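Local coordinates for D-alanyl-D-alanine carboxypeptidase (Penicillin binding protein) family protein (Francisella tularensis subsp. tularensis, PDB 6OSU) that probably removes C-terminal D-alanine from peptidoglycan precursors, acting as a penicillin-binding serine D-alanyl-D-alanine carboxypeptidase in cell-wall biogenesis, at residues A31-D36 / S317-R322; L35-W40 / L305-S310; M103-G108 / T207-V212; T228-E233 / G255-L260. All coordinates share one frame; numbering follows the deposited sequence.

Interaction 1. Residues A31-D36 / S317-R322; sequences ANIELD and SAKLLR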
loop_
_atom_site.group_PDB
_atom_site.type_symbol
_atom_site.label_atom_id
_atom_site.label_comp_id
_atom_site.label_asym_id
_atom_site.label_seq_id
_atom_site.Cartn_x
_atom_site.Cartn_y
_atom_site.Cartn_z
ATOM N N ALA A 31 9.911 20.050 1.613
ATOM C CA ALA A 31 11.033 20.036 0.683
ATOM C C ALA A 31 10.978 18.798 -0.202
ATOM O O ALA A 31 10.567 17.719 0.235
ATOM C CB ALA A 31 12.356 20.091 1.444
ATOM N N ASN A 32 11.380 18.958 -1.459
ATOM C CA ASN A 32 11.410 17.838 -2.393
ATOM C C ASN A 32 12.502 16.862 -1.972
ATOM O O ASN A 32 13.695 17.183 -2.030
ATOM C CB ASN A 32 11.630 18.336 -3.818
ATOM C CG ASN A 32 10.387 18.205 -4.677
ATOM O OD1 ASN A 32 9.265 18.357 -4.193
ATOM N ND2 ASN A 32 10.580 17.907 -5.956
ATOM N N ILE A 33 12.092 15.666 -1.551
ATOM C CA ILE A 33 13.028 14.679 -1.030
ATOM C C ILE A 33 13.952 14.196 -2.145
ATOM O O ILE A 33 13.586 14.174 -3.328
ATOM C CB ILE A 33 12.253 13.513 -0.389
ATOM C CG1 ILE A 33 13.166 12.663 0.495
ATOM C CG2 ILE A 33 11.572 12.665 -1.452
ATOM C CD1 ILE A 33 13.282 13.177 1.912
ATOM N N GLU A 34 15.173 13.817 -1.768
ATOM C CA GLU A 34 16.165 13.320 -2.715
ATOM C C GLU A 34 16.693 11.975 -2.242
ATOM O O GLU A 34 17.257 11.876 -1.147
ATOM C CB GLU A 34 17.322 14.307 -2.884
ATOM C CG GLU A 34 17.109 15.363 -3.955
ATOM C CD GLU A 34 18.420 15.968 -4.436
ATOM O OE1 GLU A 34 19.447 15.255 -4.426
ATOM O OE2 GLU A 34 18.425 17.158 -4.821
ATOM N N LEU A 35 16.508 10.950 -3.065
ATOM C CA LEU A 35 17.134 9.649 -2.900
ATOM C C LEU A 35 17.883 9.314 -4.181
ATOM O O LEU A 35 17.682 9.944 -5.223
ATOM C CB LEU A 35 16.095 8.562 -2.591
ATOM C CG LEU A 35 14.916 8.916 -1.679
ATOM C CD1 LEU A 35 13.941 7.751 -1.613
ATOM C CD2 LEU A 35 15.390 9.301 -0.290
ATOM N N ASP A 36 18.760 8.317 -4.110
ATOM C CA ASP A 36 19.442 7.839 -5.305
ATOM C C ASP A 36 18.773 6.606 -5.898
ATOM O O ASP A 36 19.349 5.965 -6.784
ATOM C CB ASP A 36 20.928 7.575 -5.016
ATOM C CG ASP A 36 21.154 6.567 -3.904
ATOM O OD1 ASP A 36 20.314 5.665 -3.710
ATOM O OD2 ASP A 36 22.195 6.684 -3.221
ATOM N N SER A 317 13.350 3.808 1.921
ATOM C CA SER A 317 11.920 3.632 2.158
ATOM C C SER A 317 11.504 4.249 3.487
ATOM O O SER A 317 10.452 4.893 3.573
ATOM C CB SER A 317 11.550 2.150 2.120
ATOM O OG SER A 317 11.686 1.623 0.815
ATOM N N ALA A 318 12.308 4.055 4.534
ATOM C CA ALA A 318 11.972 4.633 5.831
ATOM C C ALA A 318 11.964 6.154 5.764
ATOM O O ALA A 318 11.129 6.807 6.402
ATOM C CB ALA A 318 12.952 4.149 6.898
ATOM N N LYS A 319 12.882 6.737 4.990
ATOM C CA LYS A 319 12.897 8.186 4.823
ATOM C C LYS A 319 11.598 8.684 4.199
ATOM O O LYS A 319 11.042 9.699 4.635
ATOM C CB LYS A 319 14.100 8.605 3.976
ATOM C CG LYS A 319 14.038 10.044 3.491
ATOM C CD LYS A 319 15.197 10.874 4.020
ATOM C CE LYS A 319 16.347 10.919 3.027
ATOM N NZ LYS A 319 17.529 11.630 3.586
ATOM N N LEU A 320 11.093 7.977 3.185
ATOM C CA LEU A 320 9.850 8.390 2.539
ATOM C C LEU A 320 8.662 8.261 3.485
ATOM O O LEU A 320 7.841 9.180 3.594
ATOM C CB LEU A 320 9.612 7.564 1.275
ATOM C CG LEU A 320 10.594 7.742 0.119
ATOM C CD1 LEU A 320 10.259 6.770 -0.997
ATOM C CD2 LEU A 320 10.575 9.173 -0.395
ATOM N N LEU A 321 8.545 7.121 4.173
ATOM C CA LEU A 321 7.418 6.919 5.079
ATOM C C LEU A 321 7.445 7.915 6.232
ATOM O O LEU A 321 6.402 8.455 6.620
ATOM C CB LEU A 321 7.420 5.487 5.612
ATOM C CG LEU A 321 7.128 4.394 4.584
ATOM C CD1 LEU A 321 7.321 3.023 5.202
ATOM C CD2 LEU A 321 5.715 4.543 4.028
ATOM N N ARG A 322 8.628 8.167 6.796
ATOM C CA ARG A 322 8.743 9.140 7.881
ATOM C C ARG A 322 8.413 10.546 7.396
ATOM O O ARG A 322 7.763 11.323 8.107
ATOM C CB ARG A 322 10.151 9.089 8.468
ATOM C CG ARG A 322 10.374 9.997 9.660
ATOM C CD ARG A 322 11.851 10.056 10.031
ATOM N NE ARG A 322 12.580 8.861 9.605
ATOM C CZ ARG A 322 13.558 8.859 8.701
ATOM N NH1 ARG A 322 13.942 9.993 8.127
ATOM N NH2 ARG A 322 14.161 7.721 8.375
#
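Between Ile-33 and Leu-35 of the loop and Lys-319 and Leu-320 of the helix there is no flat group; the flat group nearby keeps to its own helix, where one face of the Arg-322 guanidinium lies over Ala-318 O, 3.6 Å above the plane and toward the rim. Aliphatic branches therefore make the contact, an example of a helix gripped by an extended loop without polar bonds. Ile-33 reaches over with CG1 anti to its backbone N (chi1 -164°), and its CD1 meets Lys-319 CG at 3.6 Å. Its other branch, CG2, lies 3.8 Å from Leu-320 CD2. Leu-35 forks across the same two helix residues: CD1 touches Leu-320 CG at 3.8 Å, while CD2 packs on Lys-319 CE, also at 3.8 Å. The Leu-35 and Lys-319 side chains pass side by side, pointing opposite ways. Bends at chi2 (119°) and chi3 (95°) set Lys-319 CD and CE, and the methylenes run over both Ile-33 and Leu-35. Beneath, Ile-33, Leu-35 and Leu-320 all rest on Trp-40, and Leu-320 also on Val-304. Loop 31-36 thus leads into strand 39-44 while clasping helix 310-327, a helix lying against one side of the five-stranded antiparallel sheet, as in the penicillin-binding protein and serine beta-lactamase fold.

Interaction 2. Residues L35-W40 / L305-S310; sequences LDAPAW and LGTTSS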
loop_
_atom_site.group_PDB
_atom_site.type_symbol
_atom_site.label_atom_id
_atom_site.label_comp_id
_atom_site.label_asym_id
_atom_site.label_seq_id
_atom_site.Cartn_x
_atom_site.Cartn_y
_atom_site.Cartn_z
ATOM N N LEU A 35 16.508 10.950 -3.065
ATOM C CA LEU A 35 17.134 9.649 -2.900
ATOM C C LEU A 35 17.883 9.314 -4.181
ATOM O O LEU A 35 17.682 9.944 -5.223
ATOM C CB LEU A 35 16.095 8.562 -2.591
ATOM C CG LEU A 35 14.916 8.916 -1.679
ATOM C CD1 LEU A 35 13.941 7.751 -1.613
ATOM C CD2 LEU A 35 15.390 9.301 -0.290
ATOM N N ASP A 36 18.760 8.317 -4.110
ATOM C CA ASP A 36 19.442 7.839 -5.305
ATOM C C ASP A 36 18.773 6.606 -5.898
ATOM O O ASP A 36 19.349 5.965 -6.784
ATOM C CB ASP A 36 20.928 7.575 -5.016
ATOM C CG ASP A 36 21.154 6.567 -3.904
ATOM O OD1 ASP A 36 20.314 5.665 -3.710
ATOM O OD2 ASP A 36 22.195 6.684 -3.221
ATOM N N ALA A 37 17.583 6.254 -5.422
ATOM C CA ALA A 37 16.802 5.221 -6.080
ATOM C C ALA A 37 16.365 5.717 -7.456
ATOM O O ALA A 37 15.941 6.868 -7.595
ATOM C CB ALA A 37 15.579 4.843 -5.248
ATOM N N PRO A 38 16.483 4.889 -8.493
ATOM C CA PRO A 38 16.025 5.312 -9.826
ATOM C C PRO A 38 14.534 5.611 -9.906
ATOM O O PRO A 38 14.116 6.315 -10.835
ATOM C CB PRO A 38 16.409 4.128 -10.723
ATOM C CG PRO A 38 16.661 2.981 -9.789
ATOM C CD PRO A 38 17.161 3.584 -8.520
ATOM N N ALA A 39 13.719 5.111 -8.976
ATOM C CA ALA A 39 12.286 5.368 -9.015
ATOM C C ALA A 39 11.688 5.148 -7.633
ATOM O O ALA A 39 12.128 4.270 -6.887
ATOM C CB ALA A 39 11.584 4.469 -10.038
ATOM N N TRP A 40 10.674 5.950 -7.307
ATOM C CA TRP A 40 9.927 5.764 -6.070
ATOM C C TRP A 40 8.599 6.501 -6.164
ATOM O O TRP A 40 8.401 7.357 -7.029
ATOM C CB TRP A 40 10.709 6.247 -4.841
ATOM C CG TRP A 40 10.742 7.740 -4.666
ATOM C CD1 TRP A 40 9.739 8.535 -4.183
ATOM C CD2 TRP A 40 11.841 8.614 -4.949
ATOM N NE1 TRP A 40 10.142 9.847 -4.163
ATOM C CE2 TRP A 40 11.429 9.923 -4.626
ATOM C CE3 TRP A 40 13.131 8.418 -5.448
ATOM C CZ2 TRP A 40 12.261 11.029 -4.785
ATOM C CZ3 TRP A 40 13.956 9.519 -5.605
ATOM C CH2 TRP A 40 13.517 10.807 -5.276
ATOM N N LEU A 305 12.259 1.387 -6.017
ATOM C CA LEU A 305 12.725 0.457 -7.035
ATOM C C LEU A 305 14.166 0.762 -7.409
ATOM O O LEU A 305 14.540 1.926 -7.591
ATOM C CB LEU A 305 11.846 0.524 -8.292
ATOM C CG LEU A 305 10.333 0.360 -8.110
ATOM C CD1 LEU A 305 9.609 0.651 -9.416
ATOM C CD2 LEU A 305 9.978 -1.032 -7.593
ATOM N N GLY A 306 14.974 -0.290 -7.513
ATOM C CA GLY A 306 16.280 -0.175 -8.130
ATOM C C GLY A 306 17.410 0.318 -7.257
ATOM O O GLY A 306 18.430 0.761 -7.794
ATOM N N THR A 307 17.278 0.258 -5.935
ATOM C CA THR A 307 18.402 0.634 -5.088
ATOM C C THR A 307 19.539 -0.372 -5.240
ATOM O O THR A 307 19.338 -1.526 -5.626
ATOM C CB THR A 307 17.987 0.724 -3.620
ATOM O OG1 THR A 307 17.451 -0.537 -3.194
ATOM C CG2 THR A 307 16.953 1.819 -3.432
ATOM N N THR A 308 20.749 0.082 -4.923
ATOM C CA THR A 308 21.952 -0.712 -5.120
ATOM C C THR A 308 22.289 -1.601 -3.930
ATOM O O THR A 308 23.302 -2.309 -3.972
ATOM C CB THR A 308 23.136 0.209 -5.429
ATOM O OG1 THR A 308 23.312 1.142 -4.356
ATOM C CG2 THR A 308 22.881 0.972 -6.721
ATOM N N SER A 309 21.473 -1.589 -2.879
ATOM C CA SER A 309 21.728 -2.411 -1.705
ATOM C C SER A 309 20.440 -2.542 -0.911
ATOM O O SER A 309 19.566 -1.673 -0.977
ATOM C CB SER A 309 22.826 -1.812 -0.825
ATOM O OG SER A 309 22.321 -0.710 -0.094
ATOM N N SER A 310 20.333 -3.639 -0.157
ATOM C CA SER A 310 19.177 -3.810 0.717
ATOM C C SER A 310 19.163 -2.756 1.815
ATOM O O SER A 310 18.095 -2.272 2.208
ATOM C CB SER A 310 19.170 -5.218 1.314
ATOM O OG SER A 310 20.429 -5.546 1.868
#
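Ala-39 and Leu-305 face each other as an antiparallel hydrogen-bonded pair, with Leu-305 N donating to Ala-39 O at 3.0 Å and a nearly straight N-H...O angle of 164°. The donor is tilted out of the carbonyl plane by 29°. Both side chains lie on the same face of the sheet, with Ala-39 CB 4.3 Å from Leu-305 CB. The residues before Ala-39 show how the start of an interior strand can be fitted with small or imino residues. The Pro-38 ring lies against the carbonyls of the opposite chain: CG sits 3.2 Å from Leu-305 O, and CD is at 3.2 Å from Gly-306 O. These are close C-H to oxygen contacts, and they press the ring against the backbone just where Gly-306, at a phi of 84°, has no side chain to obstruct it. Farther along, Ala-37 CB meets Thr-307 CG2 at 3.8 Å. The methyl stands anti to the carbonyl carbon of Thr-307, while OG1 bonds to Tyr-287 O of the turn before strand 288-295. Strand 39-44 runs between strands 50-54 and 298-307, Trp-40 pairing with Lys-54 by backbone bonds. Leu-305 touches Leu-65, and its side chain is about 10 Å from that of Ser-64, the predicted acylated serine. Just after the strand, Ser-309 is the N-cap of helix 310-327, its OG accepting from Lys-312 N, and the helix crosses back over the sheet with Leu-320 on Trp-40.

Interaction 3. Residues M103-G108 / T207-V212; sequences MYVKAG and TKQDSV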
loop_
_atom_site.group_PDB
_atom_site.type_symbol
_atom_site.label_atom_id
_atom_site.label_comp_id
_atom_site.label_asym_id
_atom_site.label_seq_id
_atom_site.Cartn_x
_atom_site.Cartn_y
_atom_site.Cartn_z
ATOM N N MET A 103 10.064 -22.128 0.595
ATOM C CA MET A 103 9.534 -22.492 1.900
ATOM C C MET A 103 9.681 -23.985 2.168
ATOM O O MET A 103 9.374 -24.437 3.279
ATOM C CB MET A 103 8.065 -22.077 2.032
ATOM C CG MET A 103 7.064 -23.030 1.408
ATOM S SD MET A 103 5.366 -22.579 1.840
ATOM C CE MET A 103 5.412 -22.740 3.622
ATOM N N TYR A 104 10.146 -24.743 1.168
ATOM C CA TYR A 104 10.506 -26.156 1.289
ATOM C C TYR A 104 9.268 -27.040 1.434
ATOM O O TYR A 104 9.144 -27.823 2.377
ATOM C CB TYR A 104 11.499 -26.374 2.434
ATOM C CG TYR A 104 12.784 -25.608 2.207
ATOM C CD1 TYR A 104 13.816 -26.156 1.455
ATOM C CD2 TYR A 104 12.951 -24.324 2.713
ATOM C CE1 TYR A 104 14.985 -25.454 1.226
ATOM C CE2 TYR A 104 14.115 -23.612 2.488
ATOM C CZ TYR A 104 15.130 -24.183 1.744
ATOM O OH TYR A 104 16.293 -23.480 1.517
ATOM N N VAL A 105 8.353 -26.913 0.475
ATOM C CA VAL A 105 7.243 -27.847 0.324
ATOM C C VAL A 105 7.706 -29.019 -0.532
ATOM O O VAL A 105 8.464 -28.843 -1.495
ATOM C CB VAL A 105 6.011 -27.153 -0.290
ATOM C CG1 VAL A 105 5.376 -26.204 0.718
ATOM C CG2 VAL A 105 6.395 -26.405 -1.557
ATOM N N LYS A 106 7.265 -30.220 -0.172
ATOM C CA LYS A 106 7.683 -31.436 -0.853
ATOM C C LYS A 106 6.683 -31.820 -1.937
ATOM O O LYS A 106 5.484 -31.559 -1.827
ATOM C CB LYS A 106 7.825 -32.592 0.136
ATOM C CG LYS A 106 8.908 -32.409 1.183
ATOM C CD LYS A 106 8.862 -33.550 2.193
ATOM C CE LYS A 106 10.152 -33.660 2.992
ATOM N NZ LYS A 106 10.440 -32.431 3.774
ATOM N N ALA A 107 7.193 -32.461 -2.986
ATOM C CA ALA A 107 6.331 -32.952 -4.051
ATOM C C ALA A 107 5.443 -34.079 -3.542
ATOM O O ALA A 107 5.890 -34.961 -2.803
ATOM C CB ALA A 107 7.171 -33.437 -5.230
ATOM N N GLY A 108 4.174 -34.050 -3.946
ATOM C CA GLY A 108 3.210 -35.045 -3.526
ATOM C C GLY A 108 2.517 -34.751 -2.214
ATOM O O GLY A 108 1.560 -35.456 -1.865
ATOM N N THR A 207 8.948 -31.869 7.919
ATOM C CA THR A 207 8.583 -33.281 8.001
ATOM C C THR A 207 7.078 -33.466 7.856
ATOM O O THR A 207 6.615 -34.218 6.991
ATOM C CB THR A 207 9.076 -33.878 9.322
ATOM O OG1 THR A 207 10.509 -33.932 9.324
ATOM C CG2 THR A 207 8.518 -35.281 9.515
ATOM N N LYS A 208 6.298 -32.784 8.693
ATOM C CA LYS A 208 4.844 -32.849 8.617
ATOM C C LYS A 208 4.262 -31.967 7.522
ATOM O O LYS A 208 3.075 -32.109 7.207
ATOM C CB LYS A 208 4.230 -32.450 9.962
ATOM C CG LYS A 208 4.133 -33.576 10.976
ATOM C CD LYS A 208 4.327 -33.044 12.387
ATOM C CE LYS A 208 3.683 -33.945 13.429
ATOM N NZ LYS A 208 2.309 -33.481 13.776
ATOM N N GLN A 209 5.062 -31.075 6.940
ATOM C CA GLN A 209 4.593 -30.085 5.970
ATOM C C GLN A 209 3.471 -29.239 6.575
ATOM O O GLN A 209 2.338 -29.198 6.090
ATOM C CB GLN A 209 4.157 -30.758 4.666
ATOM C CG GLN A 209 5.300 -31.368 3.869
ATOM C CD GLN A 209 6.096 -30.330 3.108
ATOM O OE1 GLN A 209 5.661 -29.847 2.065
ATOM N NE2 GLN A 209 7.267 -29.975 3.628
ATOM N N ASP A 210 3.816 -28.574 7.674
ATOM C CA ASP A 210 2.924 -27.631 8.333
ATOM C C ASP A 210 3.770 -26.667 9.152
ATOM O O ASP A 210 4.948 -26.918 9.415
ATOM C CB ASP A 210 1.898 -28.341 9.222
ATOM C CG ASP A 210 0.718 -27.454 9.571
ATOM O OD1 ASP A 210 -0.375 -27.664 9.005
ATOM O OD2 ASP A 210 0.887 -26.529 10.393
ATOM N N SER A 211 3.156 -25.562 9.554
ATOM C CA SER A 211 3.850 -24.520 10.294
ATOM C C SER A 211 3.496 -24.574 11.778
ATOM O O SER A 211 2.604 -25.305 12.213
ATOM C CB SER A 211 3.518 -23.143 9.717
ATOM O OG SER A 211 2.124 -22.895 9.769
ATOM N N VAL A 212 4.227 -23.786 12.561
ATOM C CA VAL A 212 3.971 -23.626 13.987
ATOM C C VAL A 212 3.990 -22.139 14.304
ATOM O O VAL A 212 4.854 -21.405 13.815
ATOM C CB VAL A 212 5.002 -24.379 14.856
ATOM C CG1 VAL A 212 4.719 -24.155 16.337
ATOM C CG2 VAL A 212 4.995 -25.860 14.534
#
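Gln-209 is carried to Tyr-104 and Lys-106 by two successive bends: CG stands anti to the carbonyl carbon (chi1 -69°), and chi2 (-78°) then folds CD back instead of extending the chain. Its backbone has positive phi, in keeping with the first position of a G1 beta bulge, in which Gln-209 and Asp-210, where strand 210-212 begins, both face Asn-205 of strand 201-205. The example shows how a bulge can project a side chain that grips a neighbouring irregular loop. The carboxamide engages two peptide groups, one as donor and one as acceptor. Gln-209 NE2 gives to Tyr-104 O at 3.1 Å, almost straight at 174°, lying in the carbonyl plane on a lone pair and in the amide plane as well. Two residues on, Lys-106 N donates to Gln-209 OE1 at 2.8 Å from above the carbonyl plane. Between these bonds OE1 is also close to Val-105 CA, at 3.1 Å, and the Val-105 and Gln-209 side chains cross at about a right angle. The NE2 bond has further support on both sides: NE2 also donates to Ala-206 O, and Tyr-104 O also accepts from Trp-204 NE1, so the buried amide is fixed in rotation from several directions. The Tyr-104 side chain is about 11 Å from that of Ser-124, a predicted active-site residue. The Lys-106 chain passes slantwise across the amide, CG 3.8 Å from Gln-209 NE2, before NZ bonds to Ala-206 O.

Interaction 4. Residues T228-E233 / G255-L260; sequences TGNVIE and GDNFVL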
loop_
_atom_site.group_PDB
_atom_site.type_symbol
_atom_site.label_atom_id
_atom_site.label_comp_id
_atom_site.label_asym_id
_atom_site.label_seq_id
_atom_site.Cartn_x
_atom_site.Cartn_y
_atom_site.Cartn_z
ATOM N N THR A 228 21.472 -29.285 10.476
ATOM C CA THR A 228 20.406 -29.980 9.771
ATOM C C THR A 228 19.014 -29.428 10.037
ATOM O O THR A 228 18.069 -29.848 9.363
ATOM C CB THR A 228 20.408 -31.478 10.128
ATOM O OG1 THR A 228 20.120 -31.640 11.523
ATOM C CG2 THR A 228 21.756 -32.100 9.814
ATOM N N GLY A 229 18.851 -28.513 10.991
ATOM C CA GLY A 229 17.519 -28.061 11.336
ATOM C C GLY A 229 16.669 -29.087 12.051
ATOM O O GLY A 229 15.497 -28.817 12.332
ATOM N N ASN A 230 17.221 -30.260 12.346
ATOM C CA ASN A 230 16.483 -31.277 13.079
ATOM C C ASN A 230 16.337 -30.876 14.538
ATOM O O ASN A 230 17.293 -30.439 15.182
ATOM C CB ASN A 230 17.190 -32.628 12.979
ATOM C CG ASN A 230 16.893 -33.343 11.684
ATOM O OD1 ASN A 230 15.743 -33.403 11.248
ATOM N ND2 ASN A 230 17.927 -33.889 11.055
ATOM N N VAL A 231 15.121 -31.024 15.057
ATOM C CA VAL A 231 14.858 -30.712 16.454
ATOM C C VAL A 231 15.563 -31.725 17.344
ATOM O O VAL A 231 15.411 -32.943 17.177
ATOM C CB VAL A 231 13.346 -30.686 16.717
ATOM C CG1 VAL A 231 12.684 -31.816 15.974
ATOM C CG2 VAL A 231 13.057 -30.784 18.206
ATOM N N ILE A 232 16.350 -31.221 18.286
ATOM C CA ILE A 232 17.028 -32.041 19.280
ATOM C C ILE A 232 16.218 -32.127 20.563
ATOM O O ILE A 232 15.964 -33.216 21.077
ATOM C CB ILE A 232 18.446 -31.487 19.540
ATOM C CG1 ILE A 232 19.361 -31.798 18.351
ATOM C CG2 ILE A 232 19.015 -32.022 20.841
ATOM C CD1 ILE A 232 20.636 -30.973 18.327
ATOM N N GLU A 233 15.781 -30.982 21.083
ATOM C CA GLU A 233 14.945 -30.920 22.274
ATOM C C GLU A 233 13.616 -30.263 21.933
ATOM O O GLU A 233 13.588 -29.185 21.326
ATOM C CB GLU A 233 15.647 -30.146 23.393
ATOM C CG GLU A 233 16.568 -30.993 24.247
ATOM C CD GLU A 233 15.815 -32.079 24.982
ATOM O OE1 GLU A 233 16.357 -33.198 25.121
ATOM O OE2 GLU A 233 14.672 -31.810 25.412
ATOM N N GLY A 255 13.212 -35.234 16.174
ATOM C CA GLY A 255 13.754 -35.649 14.898
ATOM C C GLY A 255 13.103 -35.010 13.689
ATOM O O GLY A 255 13.601 -35.198 12.571
ATOM N N ASP A 256 12.014 -34.269 13.876
ATOM C CA ASP A 256 11.357 -33.595 12.764
ATOM C C ASP A 256 12.227 -32.467 12.223
ATOM O O ASP A 256 12.852 -31.723 12.981
ATOM C CB ASP A 256 10.000 -33.052 13.212
ATOM C CG ASP A 256 8.922 -34.118 13.227
ATOM O OD1 ASP A 256 7.879 -33.918 12.569
ATOM O OD2 ASP A 256 9.132 -35.169 13.871
ATOM N N ASN A 257 12.268 -32.339 10.902
ATOM C CA ASN A 257 13.085 -31.317 10.265
ATOM C C ASN A 257 12.322 -30.002 10.206
ATOM O O ASN A 257 11.185 -29.957 9.729
ATOM C CB ASN A 257 13.505 -31.745 8.861
ATOM C CG ASN A 257 14.367 -30.704 8.179
ATOM O OD1 ASN A 257 15.551 -30.570 8.482
ATOM N ND2 ASN A 257 13.778 -29.963 7.249
ATOM N N PHE A 258 12.958 -28.935 10.676
ATOM C CA PHE A 258 12.355 -27.612 10.712
ATOM C C PHE A 258 13.223 -26.619 9.955
ATOM O O PHE A 258 14.453 -26.634 10.076
ATOM C CB PHE A 258 12.163 -27.132 12.150
ATOM C CG PHE A 258 10.839 -27.506 12.749
ATOM C CD1 PHE A 258 10.628 -28.772 13.266
ATOM C CD2 PHE A 258 9.810 -26.581 12.810
ATOM C CE1 PHE A 258 9.411 -29.114 13.825
ATOM C CE2 PHE A 258 8.591 -26.917 13.367
ATOM C CZ PHE A 258 8.394 -28.185 13.878
ATOM N N VAL A 259 12.575 -25.763 9.172
ATOM C CA VAL A 259 13.217 -24.631 8.513
ATOM C C VAL A 259 12.681 -23.359 9.151
ATOM O O VAL A 259 11.464 -23.208 9.324
ATOM C CB VAL A 259 12.968 -24.636 6.996
ATOM C CG1 VAL A 259 13.664 -23.455 6.348
ATOM C CG2 VAL A 259 13.445 -25.943 6.381
ATOM N N LEU A 260 13.583 -22.452 9.511
ATOM C CA LEU A 260 13.236 -21.215 10.200
ATOM C C LEU A 260 13.752 -20.043 9.382
ATOM O O LEU A 260 14.957 -19.948 9.123
ATOM C CB LEU A 260 13.831 -21.195 11.610
ATOM C CG LEU A 260 13.473 -22.402 12.479
ATOM C CD1 LEU A 260 14.688 -22.895 13.245
ATOM C CD2 LEU A 260 12.341 -22.054 13.432
#
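Gly-229 and Phe-258 make the first link, Phe-258 N donating to Gly-229 O at 3.0 Å from well above the carbonyl plane. Next along, Val-231 N gives to Asp-256 O at 3.2 Å, close to straight at 168°. A weak bond from Gly-255 N to Val-231 O, 3.3 Å long, extends the series. Asp-256 O is closely surrounded: Val-231 CG1, placed between backbone N and carbonyl carbon (chi1 41°), approaches it to 3.0 Å, and the edge of the Phe-258 ring lies in plane with it. Gly-229, with positive phi, brings its backbone hard against Phe-258 without a side chain in the way, and Phe-258 CB sits 3.7 Å from Gly-229 O. In the next shell, Asn-230 N makes a weak bond of 3.3 Å to Thr-228 OG1, which also pairs with Asp-225 OD2 and so ties the turn together. On the other segment, Asn-257 N is held by Thr-207 OG1, and the Phe-258 ring meets those of Phe-252 and Phe-224. Strand 258-262 is an outer strand of the small sheet, and its Val-259 pairs with Trp-204 of strand 201-205. This crossing is held chiefly by peptide groups, with an aromatic cluster behind it, consistent with a geometry dictated mainly by the backbone paths.

The four contacts fall into two pairs. Interactions 1 and 2 have centres 11 Å apart, share Leu-35 and Asp-36, and meet through Leu-320 and Trp-40, joining the beginning of the five-stranded sheet to its later strand 298-307 and to helix 310-327. Interactions 3 and 4, 13 Å apart between centres, reach the small sheet of strands 201-205, 210-212 and 258-262, and touch where Thr-207 OG1 meets Asn-257 N. The pairs are well separated, nearest atoms of interactions 2 and 4 being about 17 Å apart. Along the chain interaction 3 closes before interaction 4 opens, and both fall between the early and late parts that interaction 2 pairs within the main sheet and interaction 1 joins through loop and helix.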